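ATP phosphoribosyltransferase regulatory subunit (Bacillus halodurans, PDB 3OD1) probably acts with HisG in the first step of histidine biosynthesis, as the regulatory subunit that may allow feedback control by histidine. Local coordinates at residues 140-145 and 297-302; 148-153 and 262-267; 221-226 and 231-236; 247-252 and 267-272. All blocks are in the same frame, centred on the assembly; numbering follows the deposited sequence.

In the fold
All four contacts sit in the histidyl-tRNA synthetase-like part of the chain and involve one mixed sheet and its helices. Contacts 1 and 2 use two successive stretches of helix 139-155, with centres 14 Å apart. Contacts 2 and 4 share Phe267 on strand 265-268, and contact 3 reaches the neighbouring edge strand 224-225; contacts 3 and 4 are the closest pair, 10 Å between centres. Leu252 of contact 4 packs on Asp142 and Gly143 of contact 1. Along the chain, the segments of contacts 2, 3 and 4 all fall between the two segments of contact 1, so residues distant in sequence fold together into a single helix-covered sheet.

Contact 1 of 4, residues 140-145 and 297-302; sequences SADGEV and GGRYDE
Asp142 on helix 139-155 comes within 7.8 Å, CA to CA, of Gly298 at the end of strand 295-298, and the gap is bridged by the side chains of Asp142 and of Arg299, which follows Gly298. The arginine chain bends at chi2 (-113°), which turns its guanidinium edge toward the helix. NE donates to Asp142 OD1 at 2.6 Å, with an N-H...O angle of 150°, on the syn lone pair of that oxygen. A weaker bond from Arg299 NH2 reaches the same OD1 at 3.0 Å, so one oxygen takes both nitrogens, and the carboxylate and guanidinium planes stand 55° apart. Ala141 CB lies at the same edge, 3.6 Å from Arg299 NH2. Within the loop that follows the strand, Arg299 NH1 meets Asp301 OD1 at 3.5 Å, making a salt-bridge network of one arginine and two aspartates. Putting an alanine in place of Arg299 would probably leave the buried Asp142 carboxylate without its cationic mate. Gly297 to Asp301 match the GGRYD core of the histidine B motif of histidyl-tRNA synthetases. Here that sequence leaves strand 295-298 beside helix 139-155, with Asp142 touching Val281 of strand 281-286 and Arg299 touching Thr314 of strand 313-319.

Contact 2 of 4, residues 148-153 and 262-267; sequences LMIAAL and SEYVKF
Ile150 of helix 139-155 meets Tyr264 and Val265 with two different branches. CG2 sits over one face of the Tyr264 ring, 4.0 Å from the centroid and 24° off the ring normal, a CH-pi contact displaced toward the rim; its nearest ring atom is Tyr264 CD2, at 3.7 Å. The other branch runs past the rim on the same side of the ring: Ile150 CD1 touches Tyr264 CB at 3.7 Å and reaches Val265 CG1 at 4.1 Å. Both branches thus approach from one side of the ring plane, CG2 over the ring and CD1 beyond its rim near CB. The isoleucine chi1 of -68° places CG2 opposite the backbone N, facing the ring, while CG1 carries CD1 on toward the valine. No hydrogen bond crosses between the segments, and the join is apolar throughout.

Residues 262-264 form a short 3-10 turn that leads straight into strand 265-268, one of the strands of the mixed sheet in this class II synthetase-like fold, so the contact fastens helix 139-155 to the point where the strand begins. Within the turn, Val265 N donates to Ser262 O at 3.1 Å, which fixes the backbone that presents both Tyr264 and Val265 to the helix. Farther out, the tyrosine ring stacks with Phe161, a residue that Ile150 and Leu153 also touch. Backbone bonds from Tyr264 and Lys266 to Val163 tie this part of the chain to strand 162-167. Val265 packs in addition on Tyr253 and Leu256 of helix 240-258.

Contact 3 of 4, residues 221-226 and 231-236; sequences LSLRGG and EEARGL
Glu232 of helix 228-234 is the first residue of 231-236 to meet Leu223, whose CD2 touches Glu232 C at 3.8 Å and Glu232 CB at 3.9 Å. Beyond CB the glutamate chain bends at chi2 and its carboxylate turns off from the leucine, taking no part. At Ala233 the leucine reaches both backbone and side chain: Leu223 CD2 rests 3.6 Å from Ala233 N, while its other methyl, CD1, lies 3.9 Å from Ala233 CB. The two methyls are brought there by a chi1 of -58°, which sets Leu223 CG opposite its own carbonyl carbon and directs the isobutyl group toward Ala233.

The leucine is the centre of an inverse gamma turn, closed by Arg224 N donating to Ser222 O at 2.8 Å. The turn leads into strand 224-225, an outermost strand of the large mixed sheet, and helix 228-234 then folds back against the residues that precede the strand. Arg234 turns to the other side and grips Glu231 side-on: NE reaches OE1 at 2.6 Å, from above the carboxylate plane, and NH1 reaches OE2 at 2.7 Å. Last comes Leu236, whose CD1 meets Leu223 CD1 tip to tip at 3.7 Å. With an alanine at Leu223, both methyls would be gone, and Ala233 and Leu236 are likely to lose the apolar surface they share. Tyr170 of helix 168-179 touches both leucines, and its hydroxyl is hydrogen-bonded to Ala233 O.

Contact 4 of 4, residues 247-252 and 267-272; sequences AEMTKL and FDLTLV
Helix 240-258 folds back on the strand that follows it, and Met249 meets Phe267 and Leu269 where strand 265-268 gives way to a type I beta turn, Asp268 to Leu271. Met249, present as selenomethionine, does the reaching: its chain bends at chi3 (-48°), and SE meets Leu269 CD1 at 3.6 Å, the two side chains tip to tip. The terminal methyl, CE, lies 4.1 Å from Leu269 CD2. Nearer the helix, Met249 CG approaches Phe267 CE1 at 4.3 Å, obliquely to the ring.

The turn that presents Leu269 is held by its own polar atoms. Leu271 N donates to Asp268 O at 3.0 Å. The side-chain oxygen Asp268 OD1 takes two bonds of its own, from Thr270 N at 3.1 Å, above the carboxylate plane, and from Thr270 OG1 at 2.6 Å, on the syn side; Arg224 of strand 224-225 adds a salt bridge to this buried oxygen, probably offsetting its charge. Around the apolar core, Met249 also touches His167, and Leu269 packs on Ala233 of helix 228-234. Asp268, accepting from the backbone N two residues on, forms an Asx turn that overlaps the type I turn as the chain leaves strand 265-268.

Contact 1 of 4, residues 140-145 and 297-302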
loop_
_atom_site.group_PDB
_atom_site.type_symbol
_atom_site.label_atom_id
_atom_site.label_comp_id
_atom_site.label_asym_id
_atom_site.label_seq_id
_atom_site.Cartn_x
_atom_site.Cartn_y
_atom_site.Cartn_z
ATOM N N SER B 140 -10.677 -29.213 -8.264
ATOM C CA SER B 140 -9.245 -28.903 -8.236
ATOM C C SER B 140 -9.032 -27.461 -7.787
ATOM O O SER B 140 -8.153 -27.169 -6.973
ATOM C CB SER B 140 -8.612 -29.116 -9.618
ATOM O OG SER B 140 -8.639 -30.486 -9.976
ATOM N N ALA B 141 -9.860 -26.570 -8.319
ATOM C CA ALA B 141 -9.769 -25.147 -8.032
ATOM C C ALA B 141 -10.213 -24.846 -6.600
ATOM O O ALA B 141 -9.569 -24.049 -5.911
ATOM C CB ALA B 141 -10.609 -24.368 -9.028
ATOM N N ASP B 142 -11.318 -25.459 -6.166
ATOM C CA ASP B 142 -11.771 -25.356 -4.771
ATOM C C ASP B 142 -10.639 -25.728 -3.801
ATOM O O ASP B 142 -10.336 -24.992 -2.868
ATOM C CB ASP B 142 -12.955 -26.291 -4.515
ATOM C CG ASP B 142 -14.263 -25.781 -5.110
ATOM O OD1 ASP B 142 -14.339 -24.604 -5.517
ATOM O OD2 ASP B 142 -15.225 -26.574 -5.146
ATOM N N GLY B 143 -10.023 -26.884 -4.032
ATOM C CA GLY B 143 -8.934 -27.354 -3.185
ATOM C C GLY B 143 -7.700 -26.482 -3.269
ATOM O O GLY B 143 -7.022 -26.252 -2.264
ATOM N N GLU B 144 -7.405 -25.985 -4.469
ATOM C CA GLU B 144 -6.239 -25.118 -4.669
ATOM C C GLU B 144 -6.261 -23.861 -3.794
ATOM O O GLU B 144 -5.284 -23.569 -3.118
ATOM C CB GLU B 144 -6.085 -24.720 -6.141
ATOM C CG GLU B 144 -4.917 -23.749 -6.406
ATOM C CD GLU B 144 -4.894 -23.222 -7.841
ATOM O OE1 GLU B 144 -5.441 -23.895 -8.747
ATOM O OE2 GLU B 144 -4.352 -22.120 -8.063
ATOM N N VAL B 145 -7.350 -23.102 -3.810
ATOM C CA VAL B 145 -7.350 -21.861 -3.029
ATOM C C VAL B 145 -7.259 -22.128 -1.524
ATOM O O VAL B 145 -6.672 -21.340 -0.796
ATOM C CB VAL B 145 -8.551 -20.932 -3.350
ATOM C CG1 VAL B 145 -8.531 -20.526 -4.823
ATOM C CG2 VAL B 145 -9.863 -21.600 -2.985
ATOM N N GLY B 297 -13.102 -17.395 2.680
ATOM C CA GLY B 297 -13.227 -17.396 1.234
ATOM C C GLY B 297 -14.327 -18.323 0.768
ATOM O O GLY B 297 -15.116 -18.829 1.569
ATOM N N GLY B 298 -14.379 -18.550 -0.536
ATOM C CA GLY B 298 -15.348 -19.468 -1.094
ATOM C C GLY B 298 -15.825 -19.040 -2.466
ATOM O O GLY B 298 -15.404 -18.003 -2.994
ATOM N N ARG B 299 -16.721 -19.844 -3.028
ATOM C CA ARG B 299 -17.272 -19.619 -4.367
ATOM C C ARG B 299 -18.268 -18.485 -4.434
ATOM O O ARG B 299 -19.172 -18.395 -3.615
ATOM C CB ARG B 299 -17.973 -20.873 -4.871
ATOM C CG ARG B 299 -17.052 -21.996 -5.174
ATOM C CD ARG B 299 -17.036 -22.271 -6.649
ATOM N NE ARG B 299 -15.811 -22.974 -6.994
ATOM C CZ ARG B 299 -15.030 -22.653 -8.012
ATOM N NH1 ARG B 299 -15.355 -21.634 -8.800
ATOM N NH2 ARG B 299 -13.930 -23.361 -8.246
ATOM N N TYR B 300 -18.115 -17.639 -5.446
ATOM C CA TYR B 300 -19.059 -16.557 -5.688
ATOM C C TYR B 300 -19.392 -16.507 -7.193
ATOM O O TYR B 300 -19.008 -15.578 -7.897
ATOM C CB TYR B 300 -18.479 -15.229 -5.162
ATOM C CG TYR B 300 -17.089 -14.885 -5.690
ATOM C CD1 TYR B 300 -16.942 -14.017 -6.759
ATOM C CD2 TYR B 300 -15.932 -15.429 -5.121
ATOM C CE1 TYR B 300 -15.699 -13.689 -7.267
ATOM C CE2 TYR B 300 -14.662 -15.102 -5.630
ATOM C CZ TYR B 300 -14.569 -14.223 -6.711
ATOM O OH TYR B 300 -13.353 -13.861 -7.261
ATOM N N ASP B 301 -20.119 -17.521 -7.667
ATOM C CA ASP B 301 -20.232 -17.810 -9.101
ATOM C C ASP B 301 -21.124 -16.866 -9.915
ATOM O O ASP B 301 -21.208 -17.014 -11.130
ATOM C CB ASP B 301 -20.717 -19.251 -9.336
ATOM C CG ASP B 301 -19.637 -20.295 -9.071
ATOM O OD1 ASP B 301 -18.460 -19.928 -8.832
ATOM O OD2 ASP B 301 -19.972 -21.498 -9.105
ATOM N N GLU B 302 -21.781 -15.913 -9.263
ATOM C CA GLU B 302 -22.675 -14.997 -9.981
ATOM C C GLU B 302 -22.144 -13.556 -10.082
ATOM O O GLU B 302 -22.748 -12.703 -10.732
ATOM C CB GLU B 302 -24.073 -15.010 -9.353
ATOM C CG GLU B 302 -24.744 -16.381 -9.411
ATOM C CD GLU B 302 -24.779 -16.939 -10.831
ATOM O OE1 GLU B 302 -24.928 -16.146 -11.791
ATOM O OE2 GLU B 302 -24.648 -18.171 -10.989
#

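Contact 2 of 4, residues 148-153 and 262-267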
loop_
_atom_site.group_PDB
_atom_site.type_symbol
_atom_site.label_atom_id
_atom_site.label_comp_id
_atom_site.label_asym_id
_atom_site.label_seq_id
_atom_site.Cartn_x
_atom_site.Cartn_y
_atom_site.Cartn_z
ATOM N N LEU B 148 -3.582 -23.313 -0.889
ATOM C CA LEU B 148 -2.702 -22.156 -0.964
ATOM C C LEU B 148 -2.811 -21.325 0.315
ATOM O O LEU B 148 -1.801 -20.956 0.905
ATOM C CB LEU B 148 -3.027 -21.310 -2.194
ATOM C CG LEU B 148 -2.331 -19.949 -2.335
ATOM C CD1 LEU B 148 -0.812 -20.084 -2.193
ATOM C CD2 LEU B 148 -2.703 -19.323 -3.675
HETATM N N MSE B 149 -4.033 -21.056 0.761
HETATM C CA MSE B 149 -4.214 -20.293 1.992
HETATM C C MSE B 149 -3.469 -20.941 3.156
HETATM O O MSE B 149 -2.811 -20.253 3.957
HETATM C CB MSE B 149 -5.696 -20.171 2.345
HETATM C CG MSE B 149 -5.964 -19.042 3.352
HETATM SE SE MSE B 149 -7.856 -18.802 3.778
HETATM C CE MSE B 149 -8.208 -20.477 4.687
ATOM N N ILE B 150 -3.602 -22.262 3.262
ATOM C CA ILE B 150 -2.959 -23.010 4.327
ATOM C C ILE B 150 -1.443 -22.926 4.198
ATOM O O ILE B 150 -0.733 -22.766 5.196
ATOM C CB ILE B 150 -3.436 -24.485 4.343
ATOM C CG1 ILE B 150 -4.918 -24.541 4.751
ATOM C CG2 ILE B 150 -2.532 -25.343 5.252
ATOM C CD1 ILE B 150 -5.551 -25.910 4.691
ATOM N N ALA B 151 -0.937 -23.016 2.969
ATOM C CA ALA B 151 0.505 -22.962 2.762
ATOM C C ALA B 151 1.040 -21.560 3.051
ATOM O O ALA B 151 2.149 -21.389 3.581
ATOM C CB ALA B 151 0.859 -23.407 1.357
ATOM N N ALA B 152 0.250 -20.547 2.712
ATOM C CA ALA B 152 0.665 -19.162 2.963
ATOM C C ALA B 152 0.643 -18.851 4.466
ATOM O O ALA B 152 1.557 -18.225 4.990
ATOM C CB ALA B 152 -0.232 -18.190 2.197
ATOM N N LEU B 153 -0.411 -19.287 5.154
ATOM C CA LEU B 153 -0.503 -19.110 6.597
ATOM C C LEU B 153 0.684 -19.762 7.301
ATOM O O LEU B 153 1.291 -19.158 8.176
ATOM C CB LEU B 153 -1.817 -19.674 7.127
ATOM C CG LEU B 153 -3.021 -18.816 6.742
ATOM C CD1 LEU B 153 -4.309 -19.447 7.220
ATOM C CD2 LEU B 153 -2.850 -17.412 7.320
ATOM N N SER B 262 -4.859 -31.958 4.778
ATOM C CA SER B 262 -6.004 -32.548 5.455
ATOM C C SER B 262 -6.043 -32.273 6.955
ATOM O O SER B 262 -7.113 -32.026 7.523
ATOM C CB SER B 262 -6.014 -34.056 5.212
ATOM O OG SER B 262 -7.329 -34.545 5.251
ATOM N N GLU B 263 -4.877 -32.323 7.593
ATOM C CA GLU B 263 -4.791 -32.152 9.041
ATOM C C GLU B 263 -5.363 -30.806 9.472
ATOM O O GLU B 263 -5.803 -30.652 10.612
ATOM C CB GLU B 263 -3.342 -32.294 9.528
ATOM C CG GLU B 263 -2.395 -31.211 9.008
ATOM C CD GLU B 263 -1.011 -31.238 9.661
ATOM O OE1 GLU B 263 -0.904 -30.951 10.877
ATOM O OE2 GLU B 263 -0.024 -31.528 8.949
ATOM N N TYR B 264 -5.371 -29.846 8.545
ATOM C CA TYR B 264 -5.755 -28.467 8.846
ATOM C C TYR B 264 -7.242 -28.179 8.667
ATOM O O TYR B 264 -7.735 -27.126 9.079
ATOM C CB TYR B 264 -4.941 -27.493 7.984
ATOM C CG TYR B 264 -3.480 -27.438 8.359
ATOM C CD1 TYR B 264 -3.053 -26.655 9.421
ATOM C CD2 TYR B 264 -2.530 -28.170 7.658
ATOM C CE1 TYR B 264 -1.722 -26.595 9.779
ATOM C CE2 TYR B 264 -1.191 -28.113 8.005
ATOM C CZ TYR B 264 -0.797 -27.323 9.069
ATOM O OH TYR B 264 0.524 -27.263 9.434
ATOM N N VAL B 265 -7.969 -29.109 8.062
ATOM C CA VAL B 265 -9.344 -28.821 7.704
ATOM C C VAL B 265 -10.342 -29.519 8.616
ATOM O O VAL B 265 -10.085 -30.607 9.127
ATOM C CB VAL B 265 -9.638 -29.168 6.221
ATOM C CG1 VAL B 265 -8.732 -28.358 5.301
ATOM C CG2 VAL B 265 -9.465 -30.646 5.972
ATOM N N LYS B 266 -11.474 -28.864 8.836
ATOM C CA LYS B 266 -12.602 -29.500 9.484
ATOM C C LYS B 266 -13.870 -29.002 8.807
ATOM O O LYS B 266 -13.812 -28.119 7.952
ATOM C CB LYS B 266 -12.595 -29.233 10.989
ATOM C CG LYS B 266 -12.665 -27.777 11.395
ATOM C CD LYS B 266 -12.506 -27.653 12.902
ATOM C CE LYS B 266 -12.899 -26.269 13.411
ATOM N NZ LYS B 266 -12.827 -26.185 14.905
ATOM N N PHE B 267 -15.010 -29.587 9.151
ATOM C CA PHE B 267 -16.251 -29.221 8.491
ATOM C C PHE B 267 -17.222 -28.552 9.438
ATOM O O PHE B 267 -17.386 -28.982 10.579
ATOM C CB PHE B 267 -16.879 -30.441 7.827
ATOM C CG PHE B 267 -16.029 -31.025 6.742
ATOM C CD1 PHE B 267 -16.150 -30.576 5.436
ATOM C CD2 PHE B 267 -15.089 -32.001 7.033
ATOM C CE1 PHE B 267 -15.357 -31.100 4.437
ATOM C CE2 PHE B 267 -14.297 -32.534 6.037
ATOM C CZ PHE B 267 -14.430 -32.082 4.737
#

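Contact 3 of 4, residues 221-226 and 231-236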
loop_
_atom_site.group_PDB
_atom_site.type_symbol
_atom_site.label_atom_id
_atom_site.label_comp_id
_atom_site.label_asym_id
_atom_site.label_seq_id
_atom_site.Cartn_x
_atom_site.Cartn_y
_atom_site.Cartn_z
ATOM N N LEU B 221 -27.336 -28.417 12.995
ATOM C CA LEU B 221 -26.453 -27.781 13.976
ATOM C C LEU B 221 -25.358 -28.709 14.497
ATOM O O LEU B 221 -24.329 -28.253 14.991
ATOM C CB LEU B 221 -27.275 -27.264 15.151
ATOM C CG LEU B 221 -27.597 -25.771 15.179
ATOM C CD1 LEU B 221 -27.808 -25.212 13.779
ATOM C CD2 LEU B 221 -28.804 -25.513 16.072
ATOM N N SER B 222 -25.582 -30.012 14.389
ATOM C CA SER B 222 -24.608 -30.979 14.878
ATOM C C SER B 222 -23.543 -31.324 13.844
ATOM O O SER B 222 -22.578 -32.009 14.166
ATOM C CB SER B 222 -25.309 -32.260 15.337
ATOM O OG SER B 222 -25.715 -32.148 16.689
ATOM N N LEU B 223 -23.723 -30.865 12.606
ATOM C CA LEU B 223 -22.816 -31.233 11.516
ATOM C C LEU B 223 -21.537 -30.407 11.569
ATOM O O LEU B 223 -21.273 -29.577 10.696
ATOM C CB LEU B 223 -23.509 -31.074 10.158
ATOM C CG LEU B 223 -24.788 -31.885 9.975
ATOM C CD1 LEU B 223 -25.502 -31.513 8.673
ATOM C CD2 LEU B 223 -24.486 -33.392 10.037
ATOM N N ARG B 224 -20.749 -30.639 12.610
ATOM C CA ARG B 224 -19.545 -29.865 12.861
ATOM C C ARG B 224 -18.496 -30.802 13.429
ATOM O O ARG B 224 -18.623 -31.265 14.565
ATOM C CB ARG B 224 -19.833 -28.746 13.868
ATOM C CG ARG B 224 -21.136 -27.996 13.619
ATOM C CD ARG B 224 -21.305 -26.834 14.587
ATOM N NE ARG B 224 -20.458 -25.683 14.259
ATOM C CZ ARG B 224 -19.627 -25.110 15.119
ATOM N NH1 ARG B 224 -19.519 -25.607 16.344
ATOM N NH2 ARG B 224 -18.895 -24.057 14.752
ATOM N N GLY B 225 -17.467 -31.094 12.639
ATOM C CA GLY B 225 -16.398 -31.977 13.073
ATOM C C GLY B 225 -15.436 -32.350 11.962
ATOM O O GLY B 225 -15.061 -31.515 11.138
ATOM N N GLY B 226 -15.041 -33.618 11.942
ATOM C CA GLY B 226 -14.082 -34.113 10.973
ATOM C C GLY B 226 -14.766 -34.618 9.719
ATOM O O GLY B 226 -15.962 -34.400 9.524
ATOM N N GLU B 231 -20.685 -37.540 6.388
ATOM C CA GLU B 231 -21.467 -38.771 6.342
ATOM C C GLU B 231 -22.802 -38.588 7.059
ATOM O O GLU B 231 -23.857 -38.903 6.507
ATOM C CB GLU B 231 -20.671 -39.935 6.926
ATOM C CG GLU B 231 -19.333 -40.138 6.236
ATOM C CD GLU B 231 -19.461 -40.132 4.723
ATOM O OE1 GLU B 231 -20.486 -40.631 4.212
ATOM O OE2 GLU B 231 -18.539 -39.628 4.044
ATOM N N GLU B 232 -22.751 -38.050 8.276
ATOM C CA GLU B 232 -23.961 -37.730 9.027
ATOM C C GLU B 232 -24.828 -36.715 8.274
ATOM O O GLU B 232 -26.043 -36.652 8.464
ATOM C CB GLU B 232 -23.602 -37.183 10.412
ATOM C CG GLU B 232 -22.157 -37.438 10.836
ATOM C CD GLU B 232 -22.008 -38.628 11.769
ATOM O OE1 GLU B 232 -22.309 -39.767 11.350
ATOM O OE2 GLU B 232 -21.577 -38.425 12.925
ATOM N N ALA B 233 -24.203 -35.910 7.420
ATOM C CA ALA B 233 -24.948 -34.910 6.667
ATOM C C ALA B 233 -25.825 -35.572 5.606
ATOM O O ALA B 233 -26.891 -35.058 5.253
ATOM C CB ALA B 233 -23.998 -33.882 6.036
ATOM N N ARG B 234 -25.375 -36.717 5.103
ATOM C CA ARG B 234 -26.106 -37.425 4.049
ATOM C C ARG B 234 -27.525 -37.833 4.466
ATOM O O ARG B 234 -28.433 -37.878 3.640
ATOM C CB ARG B 234 -25.319 -38.647 3.561
ATOM C CG ARG B 234 -24.053 -38.298 2.795
ATOM C CD ARG B 234 -23.416 -39.523 2.170
ATOM N NE ARG B 234 -21.967 -39.516 2.337
ATOM C CZ ARG B 234 -21.114 -38.892 1.528
ATOM N NH1 ARG B 234 -19.813 -38.947 1.770
ATOM N NH2 ARG B 234 -21.560 -38.213 0.479
ATOM N N GLY B 235 -27.713 -38.104 5.754
ATOM C CA GLY B 235 -28.995 -38.571 6.259
ATOM C C GLY B 235 -30.076 -37.510 6.365
ATOM O O GLY B 235 -31.265 -37.836 6.492
ATOM N N LEU B 236 -29.676 -36.242 6.296
ATOM C CA LEU B 236 -30.610 -35.136 6.519
ATOM C C LEU B 236 -31.304 -34.643 5.261
ATOM O O LEU B 236 -32.304 -33.932 5.346
ATOM C CB LEU B 236 -29.900 -33.957 7.187
ATOM C CG LEU B 236 -29.413 -34.227 8.605
ATOM C CD1 LEU B 236 -28.866 -32.952 9.203
ATOM C CD2 LEU B 236 -30.566 -34.778 9.442
#

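Contact 4 of 4, residues 247-252 and 267-272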
loop_
_atom_site.group_PDB
_atom_site.type_symbol
_atom_site.label_atom_id
_atom_site.label_comp_id
_atom_site.label_asym_id
_atom_site.label_seq_id
_atom_site.Cartn_x
_atom_site.Cartn_y
_atom_site.Cartn_z
ATOM N N ALA B 247 -21.358 -34.108 -2.493
ATOM C CA ALA B 247 -20.356 -34.713 -3.367
ATOM C C ALA B 247 -19.181 -33.779 -3.600
ATOM O O ALA B 247 -18.035 -34.222 -3.723
ATOM C CB ALA B 247 -20.978 -35.119 -4.703
ATOM N N GLU B 248 -19.471 -32.484 -3.673
ATOM C CA GLU B 248 -18.424 -31.490 -3.850
ATOM C C GLU B 248 -17.549 -31.406 -2.607
ATOM O O GLU B 248 -16.326 -31.270 -2.704
ATOM C CB GLU B 248 -19.029 -30.137 -4.206
ATOM C CG GLU B 248 -19.639 -30.145 -5.593
ATOM C CD GLU B 248 -20.390 -28.880 -5.914
ATOM O OE1 GLU B 248 -20.624 -28.073 -4.990
ATOM O OE2 GLU B 248 -20.750 -28.694 -7.092
HETATM N N MSE B 249 -18.171 -31.521 -1.439
HETATM C CA MSE B 249 -17.403 -31.537 -0.209
HETATM C C MSE B 249 -16.518 -32.770 -0.093
HETATM O O MSE B 249 -15.380 -32.675 0.359
HETATM C CB MSE B 249 -18.292 -31.337 1.020
HETATM C CG MSE B 249 -18.277 -29.872 1.491
HETATM SE SE MSE B 249 -19.537 -29.505 2.922
HETATM C CE MSE B 249 -21.115 -30.352 2.145
ATOM N N THR B 250 -17.017 -33.921 -0.522
ATOM C CA THR B 250 -16.218 -35.139 -0.435
ATOM C C THR B 250 -15.046 -35.111 -1.412
ATOM O O THR B 250 -13.924 -35.465 -1.054
ATOM C CB THR B 250 -17.064 -36.419 -0.654
ATOM O OG1 THR B 250 -17.429 -36.531 -2.036
ATOM C CG2 THR B 250 -18.315 -36.365 0.200
ATOM N N LYS B 251 -15.297 -34.704 -2.649
ATOM C CA LYS B 251 -14.189 -34.564 -3.581
ATOM C C LYS B 251 -13.204 -33.475 -3.141
ATOM O O LYS B 251 -11.993 -33.613 -3.332
ATOM C CB LYS B 251 -14.660 -34.307 -5.007
ATOM C CG LYS B 251 -13.485 -34.250 -5.968
ATOM C CD LYS B 251 -13.881 -34.534 -7.403
ATOM C CE LYS B 251 -12.638 -34.656 -8.279
ATOM N NZ LYS B 251 -12.975 -34.699 -9.729
ATOM N N LEU B 252 -13.722 -32.397 -2.553
ATOM C CA LEU B 252 -12.869 -31.329 -2.024
ATOM C C LEU B 252 -11.912 -31.881 -0.973
ATOM O O LEU B 252 -10.714 -31.583 -0.992
ATOM C CB LEU B 252 -13.714 -30.207 -1.414
ATOM C CG LEU B 252 -12.930 -29.097 -0.723
ATOM C CD1 LEU B 252 -11.881 -28.532 -1.676
ATOM C CD2 LEU B 252 -13.878 -28.009 -0.208
ATOM N N PHE B 267 -15.010 -29.587 9.151
ATOM C CA PHE B 267 -16.251 -29.221 8.491
ATOM C C PHE B 267 -17.222 -28.552 9.438
ATOM O O PHE B 267 -17.386 -28.982 10.579
ATOM C CB PHE B 267 -16.879 -30.441 7.827
ATOM C CG PHE B 267 -16.029 -31.025 6.742
ATOM C CD1 PHE B 267 -16.150 -30.576 5.436
ATOM C CD2 PHE B 267 -15.089 -32.001 7.033
ATOM C CE1 PHE B 267 -15.357 -31.100 4.437
ATOM C CE2 PHE B 267 -14.297 -32.534 6.037
ATOM C CZ PHE B 267 -14.430 -32.082 4.737
ATOM N N ASP B 268 -17.846 -27.479 8.964
ATOM C CA ASP B 268 -18.882 -26.798 9.726
ATOM C C ASP B 268 -20.026 -26.436 8.800
ATOM O O ASP B 268 -20.060 -25.345 8.228
ATOM C CB ASP B 268 -18.332 -25.557 10.423
ATOM C CG ASP B 268 -19.397 -24.812 11.208
ATOM O OD1 ASP B 268 -20.521 -25.342 11.355
ATOM O OD2 ASP B 268 -19.109 -23.696 11.681
ATOM N N LEU B 269 -20.958 -27.370 8.644
ATOM C CA LEU B 269 -22.042 -27.182 7.697
ATOM C C LEU B 269 -23.063 -26.167 8.198
ATOM O O LEU B 269 -24.044 -25.902 7.525
ATOM C CB LEU B 269 -22.703 -28.521 7.347
ATOM C CG LEU B 269 -22.034 -29.268 6.185
ATOM C CD1 LEU B 269 -20.545 -29.388 6.410
ATOM C CD2 LEU B 269 -22.656 -30.651 5.956
ATOM N N THR B 270 -22.831 -25.573 9.370
ATOM C CA THR B 270 -23.705 -24.483 9.808
ATOM C C THR B 270 -23.213 -23.142 9.255
ATOM O O THR B 270 -23.867 -22.111 9.413
ATOM C CB THR B 270 -23.803 -24.382 11.343
ATOM O OG1 THR B 270 -22.591 -23.841 11.866
ATOM C CG2 THR B 270 -24.072 -25.758 11.952
ATOM N N LEU B 271 -22.067 -23.173 8.588
ATOM C CA LEU B 271 -21.394 -21.938 8.190
ATOM C C LEU B 271 -22.162 -21.200 7.102
ATOM O O LEU B 271 -22.369 -21.727 6.013
ATOM C CB LEU B 271 -19.968 -22.240 7.720
ATOM C CG LEU B 271 -19.074 -21.036 7.414
ATOM C CD1 LEU B 271 -18.791 -20.225 8.684
ATOM C CD2 LEU B 271 -17.782 -21.501 6.767
ATOM N N VAL B 272 -22.593 -19.982 7.415
ATOM C CA VAL B 272 -23.211 -19.092 6.443
ATOM C C VAL B 272 -22.447 -17.769 6.483
ATOM O O VAL B 272 -22.518 -17.036 7.473
ATOM C CB VAL B 272 -24.694 -18.826 6.782
ATOM C CG1 VAL B 272 -25.275 -17.714 5.879
ATOM C CG2 VAL B 272 -25.523 -20.117 6.688
#